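Local coordinates for outer membrane protein Omp121 (Bacteroides thetaiotaomicron, PDB 5FQ8) that probably imports nutrients across the outer membrane, as a calcium-binding member of the TonB-dependent receptor family with a plug domain and a transmembrane beta barrel, at residues T713-W718 with K811-S816. Residues are numbered along the deposited sequence; the frame is centred on the assembly and turned at random.
Sequences TKDFSW and KYKGIS
The F716 and Y812 rings lie on one side of the sheet, and each has the CB of the other residue at its edge. CB of Y812 sits near the plane of the F716 ring, 4.1 Å from F716 CD1. Both residues hold CG anti to the backbone N (chi1 177° and 173°), and the two side chains cross at about a right angle. D715 O approaches the Y812 ring obliquely. The F716 side chain also touches I711 of strand 697-712.

The contact joins neighbouring antiparallel strands of the transmembrane beta barrel, at the turns that end them. F716 and Y812 form a non-hydrogen-bonded pair. S717 and K811 form the hydrogen-bonded pair beside it, S717 N to K811 O at 2.9 Å and K811 N to S717 O at 3.0 Å. Each donor lies in the plane of the carbonyl it meets. S717 and K811 put their side chains on the sheet face away from the rings, where S717 OG lies alongside K811 CB and CG.

A type II' turn from Y812 to I815 closes the hairpin between strands 802-812 and 815-825. At its corner K813 N bonds D715 O at 2.9 Å, a bent bond with the donor above the carbonyl plane. D715 also forms a salt bridge with K813, and K714 NZ joins the network through weak bonds to both carboxylate oxygens. Two ammonium groups so near are likely to keep D715 ionised. An alanine at D715 would remove the carboxylate and would probably let K714 NZ and K813 NZ, 4.8 Å apart, swing away from each other. The K813 chain bends at chi4 (69°), and its NZ meets D715 OD2 at 2.7 Å from above the carboxylate plane.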
loop_
_atom_site.group_PDB
_atom_site.type_symbol
_atom_site.label_atom_id
_atom_site.label_comp_id
_atom_site.label_asym_id
_atom_site.label_seq_id
_atom_site.Cartn_x
_atom_site.Cartn_y
_atom_site.Cartn_z
ATOM N N THR B 713 64.094 -18.541 11.377
ATOM C CA THR B 713 64.885 -19.001 12.506
ATOM C C THR B 713 63.948 -19.533 13.580
ATOM O O THR B 713 62.795 -19.865 13.289
ATOM C CB THR B 713 65.778 -17.883 13.049
ATOM O OG1 THR B 713 65.008 -16.961 13.818
ATOM C CG2 THR B 713 66.442 -17.146 11.928
ATOM N N LYS B 714 64.424 -19.631 14.820
ATOM C CA LYS B 714 63.566 -20.141 15.882
ATOM C C LYS B 714 62.540 -19.100 16.293
ATOM O O LYS B 714 61.375 -19.430 16.529
ATOM C CB LYS B 714 64.419 -20.582 17.075
ATOM C CG LYS B 714 63.655 -20.907 18.353
ATOM C CD LYS B 714 64.047 -19.961 19.477
ATOM C CE LYS B 714 63.257 -20.230 20.754
ATOM N NZ LYS B 714 63.468 -19.163 21.774
ATOM N N ASP B 715 62.942 -17.835 16.334
ATOM C CA ASP B 715 62.086 -16.757 16.808
ATOM C C ASP B 715 61.632 -15.798 15.717
ATOM O O ASP B 715 60.956 -14.818 16.027
ATOM C CB ASP B 715 62.808 -15.960 17.899
ATOM C CG ASP B 715 62.944 -16.727 19.178
ATOM O OD1 ASP B 715 62.074 -17.567 19.444
ATOM O OD2 ASP B 715 63.920 -16.501 19.917
ATOM N N PHE B 716 61.975 -16.032 14.457
ATOM C CA PHE B 716 61.644 -15.057 13.427
ATOM C C PHE B 716 61.440 -15.743 12.093
ATOM O O PHE B 716 62.281 -16.537 11.662
ATOM C CB PHE B 716 62.731 -13.993 13.289
ATOM C CG PHE B 716 62.465 -13.015 12.192
ATOM C CD1 PHE B 716 61.510 -12.037 12.345
ATOM C CD2 PHE B 716 63.158 -13.079 11.007
ATOM C CE1 PHE B 716 61.255 -11.133 11.334
ATOM C CE2 PHE B 716 62.908 -12.181 9.996
ATOM C CZ PHE B 716 61.957 -11.207 10.158
ATOM N N SER B 717 60.334 -15.415 11.442
ATOM C CA SER B 717 60.072 -15.869 10.090
ATOM C C SER B 717 59.538 -14.705 9.266
ATOM O O SER B 717 58.896 -13.792 9.785
ATOM C CB SER B 717 59.110 -17.070 10.068
ATOM O OG SER B 717 57.839 -16.769 10.616
ATOM N N TRP B 718 59.856 -14.732 7.981
ATOM C CA TRP B 718 59.414 -13.732 7.023
ATOM C C TRP B 718 58.903 -14.468 5.807
ATOM O O TRP B 718 59.642 -15.241 5.201
ATOM C CB TRP B 718 60.543 -12.791 6.625
ATOM C CG TRP B 718 60.184 -11.867 5.494
ATOM C CD1 TRP B 718 58.947 -11.403 5.174
ATOM C CD2 TRP B 718 61.080 -11.305 4.524
ATOM N NE1 TRP B 718 59.014 -10.583 4.081
ATOM C CE2 TRP B 718 60.313 -10.509 3.661
ATOM C CE3 TRP B 718 62.453 -11.395 4.310
ATOM C CZ2 TRP B 718 60.868 -9.812 2.603
ATOM C CZ3 TRP B 718 63.000 -10.702 3.262
ATOM C CH2 TRP B 718 62.208 -9.921 2.419
ATOM N N LYS B 811 56.707 -12.985 11.711
ATOM C CA LYS B 811 56.443 -13.541 13.031
ATOM C C LYS B 811 57.731 -13.489 13.833
ATOM O O LYS B 811 58.729 -14.097 13.443
ATOM C CB LYS B 811 55.916 -14.978 12.944
ATOM C CG LYS B 811 54.695 -15.147 12.065
ATOM C CD LYS B 811 53.954 -16.437 12.365
ATOM C CE LYS B 811 53.366 -16.411 13.771
ATOM N NZ LYS B 811 52.558 -17.626 14.107
ATOM N N TYR B 812 57.714 -12.756 14.940
ATOM C CA TYR B 812 58.839 -12.716 15.869
ATOM C C TYR B 812 58.343 -13.094 17.261
ATOM O O TYR B 812 57.770 -12.266 17.969
ATOM C CB TYR B 812 59.510 -11.352 15.872
ATOM C CG TYR B 812 60.564 -11.219 16.940
ATOM C CD1 TYR B 812 61.747 -11.930 16.863
ATOM C CD2 TYR B 812 60.368 -10.388 18.033
ATOM C CE1 TYR B 812 62.710 -11.819 17.842
ATOM C CE2 TYR B 812 61.321 -10.268 19.015
ATOM C CZ TYR B 812 62.491 -10.985 18.917
ATOM O OH TYR B 812 63.451 -10.870 19.896
ATOM N N LYS B 813 58.593 -14.338 17.654
ATOM C CA LYS B 813 58.161 -14.849 18.949
ATOM C C LYS B 813 56.649 -14.790 19.050
ATOM O O LYS B 813 55.951 -15.626 18.471
ATOM C CB LYS B 813 58.795 -14.068 20.106
ATOM C CG LYS B 813 60.205 -14.463 20.451
ATOM C CD LYS B 813 60.888 -13.364 21.247
ATOM C CE LYS B 813 62.034 -13.888 22.123
ATOM N NZ LYS B 813 63.200 -14.364 21.343
ATOM N N GLY B 814 56.138 -13.806 19.775
ATOM C CA GLY B 814 54.706 -13.703 19.952
ATOM C C GLY B 814 54.036 -12.708 19.032
ATOM O O GLY B 814 52.811 -12.685 18.947
ATOM N N ILE B 815 54.803 -11.899 18.343
ATOM C CA ILE B 815 54.271 -10.825 17.519
ATOM C C ILE B 815 54.057 -11.325 16.101
ATOM O O ILE B 815 54.801 -12.175 15.609
ATOM C CB ILE B 815 55.216 -9.612 17.559
ATOM C CG1 ILE B 815 55.319 -9.094 18.978
ATOM C CG2 ILE B 815 54.732 -8.497 16.667
ATOM C CD1 ILE B 815 56.637 -9.320 19.567
ATOM N N SER B 816 52.995 -10.836 15.464
ATOM C CA SER B 816 52.699 -11.125 14.068
ATOM C C SER B 816 52.484 -9.816 13.326
ATOM O O SER B 816 52.079 -8.817 13.917
ATOM C CB SER B 816 51.469 -12.008 13.929
ATOM O OG SER B 816 51.236 -12.726 15.124
#